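Local coordinates for protein putative adhesin (Bacteroides fragilis NCTC 9343, PDB 3PET) that is of unknown function but, as a putative lipoprotein with an adhesin-like right-handed beta-helix, may take part in adhesion at the cell surface, at residues F21-A26 against D62-L67. Numbering follows the deposited sequence. Where two conformers were deposited one is given.
Sequences FNKIDA and DNTLFL
K23 and D25 hold L65 and L67 through three nearly straight backbone hydrogen bonds: L65 N to K23 O (2.8 Å), D25 N to L65 O (2.8 Å) and L67 N to D25 O (2.9 Å). At the start of this parallel pairing, N63 O accepts N22 N at 3.0 Å and, more weakly, K23 N. In the K23 chain, the bend at chi3 sets CE 3.3 Å from T64 OG1, and that at chi4 turns NZ to donate to N22 OD1. The T64 hydroxyl itself donates to D62 O from above the carbonyl plane. Further along the same face, D25 CB and CG meet F66 CD1 and CE1 obliquely, with CG anti to the backbone N (chi1 -173°) and the carboxylate plane turned 39° from the ring. T64 CG2 sits over one face of that ring, offset toward the rim. A water lies within hydrogen-bonding reach of both D25 OD1 and L67 O, with more acceptors around it than protons to give, while D25 OD2 forms a salt bridge with K96. On the opposite, buried face, L65 CB lies 3.8 Å from the F21 ring centroid in a CH-pi contact, and L65 CD2 reaches F21 CZ. A26 CB meets L67 CD1 at 4.2 Å. I85 and V60 add to the apolar cluster around F21 and L65. Strand 23-26 also pairs in parallel with 92-95, continuing into the parallel stacking characteristic of a right-handed beta-helix, here near its N-terminal end.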
ATOM      1  N   PHE A  21     -30.150   0.464   6.772  1.00 22.63           N
ATOM      2  CA  PHE A  21     -29.157   0.912   5.802  1.00 20.43           C
ATOM      3  C   PHE A  21     -28.739  -0.284   4.962  1.00 23.18           C
ATOM      4  O   PHE A  21     -28.905  -1.431   5.405  1.00 22.03           O
ATOM      5  CB  PHE A  21     -27.926   1.537   6.534  1.00 20.48           C
ATOM      6  CG  PHE A  21     -27.283   0.601   7.532  1.00 19.93           C
ATOM      7  CD1 PHE A  21     -26.368  -0.361   7.116  1.00 20.74           C
ATOM      8  CD2 PHE A  21     -27.663   0.619   8.873  1.00 21.01           C
ATOM      9  CE1 PHE A  21     -25.834  -1.277   8.028  1.00 21.65           C
ATOM     10  CE2 PHE A  21     -27.123  -0.296   9.781  1.00 22.47           C
ATOM     11  CZ  PHE A  21     -26.219  -1.234   9.352  1.00 19.99           C
ATOM     12  N   ASN A  22     -28.157  -0.024   3.790  1.00 19.94           N
ATOM     13  CA  ASN A  22     -27.628  -1.088   2.927  1.00 20.39           C
ATOM     14  C   ASN A  22     -26.183  -0.750   2.520  1.00 24.06           C
ATOM     15  O   ASN A  22     -25.602  -1.418   1.664  1.00 23.89           O
ATOM     16  CB  ASN A  22     -28.532  -1.323   1.703  1.00 17.98           C
ATOM     17  CG  ASN A  22     -28.638  -0.170   0.738  1.00 37.06           C
ATOM     18  OD1 ASN A  22     -28.269   0.980   1.010  1.00 29.99           O
ATOM     19  ND2 ASN A  22     -29.170  -0.438  -0.416  1.00 37.25           N
ATOM     20  N   LYS A  23     -25.608   0.289   3.151  1.00 19.50           N
ATOM     21  CA  LYS A  23     -24.242   0.738   2.903  1.00 17.77           C
ATOM     22  C   LYS A  23     -23.586   1.146   4.204  1.00 20.81           C
ATOM     23  O   LYS A  23     -24.252   1.642   5.111  1.00 18.91           O
ATOM     24  CB  LYS A  23     -24.179   1.909   1.893  1.00 19.21           C
ATOM     25  CG  LYS A  23     -24.606   1.557   0.471  1.00 27.95           C
ATOM     26  CD  LYS A  23     -24.560   2.765  -0.478  1.00 37.82           C
ATOM     27  CE  LYS A  23     -25.675   3.825  -0.345  1.00 44.79           C
ATOM     28  NZ  LYS A  23     -27.043   3.327  -0.723  1.00 42.55           N
ATOM     29  N   ILE A  24     -22.265   0.926   4.288  1.00 17.71           N
ATOM     30  CA  ILE A  24     -21.452   1.267   5.449  1.00 16.66           C
ATOM     31  C   ILE A  24     -20.335   2.181   4.990  1.00 22.29           C
ATOM     32  O   ILE A  24     -19.650   1.873   4.004  1.00 21.18           O
ATOM     33  CB  ILE A  24     -20.890   0.002   6.175  1.00 18.92           C
ATOM     34  CG1 ILE A  24     -22.030  -0.929   6.695  1.00 17.79           C
ATOM     35  CG2 ILE A  24     -19.901   0.402   7.339  1.00 18.48           C
ATOM     36  CD1 ILE A  24     -21.580  -2.409   6.837  1.00 21.42           C
ATOM     37  N   ASP A  25     -20.132   3.293   5.727  1.00 18.28           N
ATOM     38  CA  ASP A  25     -19.049   4.244   5.493  1.00 17.55           C
ATOM     39  C   ASP A  25     -18.388   4.478   6.835  1.00 20.29           C
ATOM     40  O   ASP A  25     -18.981   5.114   7.711  1.00 19.56           O
ATOM     41  CB  ASP A  25     -19.581   5.529   4.842  1.00 19.37           C
ATOM     42  CG  ASP A  25     -18.507   6.513   4.419  1.00 27.23           C
ATOM     43  OD1 ASP A  25     -17.710   6.929   5.281  1.00 28.28           O
ATOM     44  OD2 ASP A  25     -18.522   6.932   3.258  1.00 34.01           O
ATOM     45  N   ALA A  26     -17.171   3.923   7.028  1.00 16.48           N
ATOM     46  CA  ALA A  26     -16.531   3.980   8.336  1.00 16.36           C
ATOM     47  C   ALA A  26     -15.120   4.600   8.304  1.00 21.20           C
ATOM     48  O   ALA A  26     -14.275   4.198   7.489  1.00 19.41           O
ATOM     49  CB  ALA A  26     -16.477   2.576   8.931  1.00 16.33           C
ATOM     50  N   ASP A  62     -29.132   8.777   3.877  1.00 28.32           N
ATOM     51  CA  ASP A  62     -29.249   8.259   2.502  0.50 28.47           C
ATOM     52  C   ASP A  62     -28.877   6.758   2.436  1.00 30.56           C
ATOM     53  O   ASP A  62     -28.012   6.335   1.652  1.00 30.66           O
ATOM     54  CB  ASP A  62     -28.486   9.109   1.445  0.50 30.90           C
ATOM     55  CG  ASP A  62     -27.067   9.535   1.761  0.50 43.07           C
ATOM     56  OD1 ASP A  62     -26.178   8.661   1.791  0.50 44.87           O
ATOM     57  OD2 ASP A  62     -26.825  10.759   1.875  0.50 47.65           O
ATOM     58  N   ASN A  63     -29.562   5.950   3.283  1.00 24.58           N
ATOM     59  CA  ASN A  63     -29.433   4.491   3.401  1.00 23.75           C
ATOM     60  C   ASN A  63     -27.986   4.037   3.725  1.00 26.26           C
ATOM     61  O   ASN A  63     -27.638   2.876   3.514  1.00 24.88           O
ATOM     62  CB  ASN A  63     -29.975   3.798   2.127  1.00 20.45           C
ATOM     63  CG  ASN A  63     -31.479   3.996   1.953  1.00 38.75           C
ATOM     64  OD1 ASN A  63     -32.239   4.085   2.912  1.00 34.92           O
ATOM     65  ND2 ASN A  63     -31.951   4.082   0.732  1.00 38.15           N
ATOM     66  N   THR A  64     -27.188   4.930   4.313  1.00 22.57           N
ATOM     67  CA  THR A  64     -25.794   4.641   4.655  1.00 21.51           C
ATOM     68  C   THR A  64     -25.544   4.835   6.127  1.00 23.12           C
ATOM     69  O   THR A  64     -25.899   5.866   6.690  1.00 21.09           O
ATOM     70  CB  THR A  64     -24.833   5.537   3.839  1.00 27.28           C
ATOM     71  OG1 THR A  64     -25.185   5.487   2.463  1.00 30.42           O
ATOM     72  CG2 THR A  64     -23.360   5.170   4.024  1.00 21.64           C
ATOM     73  N   LEU A  65     -24.897   3.849   6.742  1.00 19.42           N
ATOM     74  CA  LEU A  65     -24.447   3.949   8.115  1.00 18.23           C
ATOM     75  C   LEU A  65     -23.088   4.633   8.091  1.00 22.57           C
ATOM     76  O   LEU A  65     -22.138   4.090   7.506  1.00 20.10           O
ATOM     77  CB  LEU A  65     -24.353   2.553   8.773  1.00 18.26           C
ATOM     78  CG  LEU A  65     -23.727   2.509  10.171  1.00 21.63           C
ATOM     79  CD1 LEU A  65     -24.615   3.233  11.207  1.00 21.81           C
ATOM     80  CD2 LEU A  65     -23.486   1.072  10.599  1.00 24.28           C
ATOM     81  N   PHE A  66     -22.991   5.823   8.721  1.00 19.38           N
ATOM     82  CA  PHE A  66     -21.736   6.566   8.821  1.00 17.87           C
ATOM     83  C   PHE A  66     -21.181   6.440  10.218  1.00 19.98           C
ATOM     84  O   PHE A  66     -21.861   6.777  11.176  1.00 18.27           O
ATOM     85  CB  PHE A  66     -21.937   8.057   8.464  1.00 19.69           C
ATOM     86  CG  PHE A  66     -22.223   8.330   7.005  1.00 20.86           C
ATOM     87  CD1 PHE A  66     -21.187   8.524   6.102  1.00 23.49           C
ATOM     88  CD2 PHE A  66     -23.523   8.446   6.550  1.00 22.18           C
ATOM     89  CE1 PHE A  66     -21.461   8.794   4.750  1.00 24.90           C
ATOM     90  CE2 PHE A  66     -23.789   8.752   5.220  1.00 24.33           C
ATOM     91  CZ  PHE A  66     -22.763   8.906   4.325  1.00 23.01           C
ATOM     92  N   LEU A  67     -19.944   5.978  10.332  1.00 16.93           N
ATOM     93  CA  LEU A  67     -19.231   5.869  11.601  1.00 16.02           C
ATOM     94  C   LEU A  67     -18.016   6.787  11.516  1.00 20.49           C
ATOM     95  O   LEU A  67     -17.225   6.657  10.603  1.00 20.85           O
ATOM     96  CB  LEU A  67     -18.815   4.411  11.882  1.00 15.40           C
ATOM     97  CG  LEU A  67     -19.909   3.334  11.817  1.00 20.00           C
ATOM     98  CD1 LEU A  67     -19.301   1.946  11.933  1.00 20.51           C
ATOM     99  CD2 LEU A  67     -20.979   3.546  12.918  1.00 19.07           C
TER
HETATM  100  O   HOH W   1     -17.595   7.877   8.092  1.00 25.33           O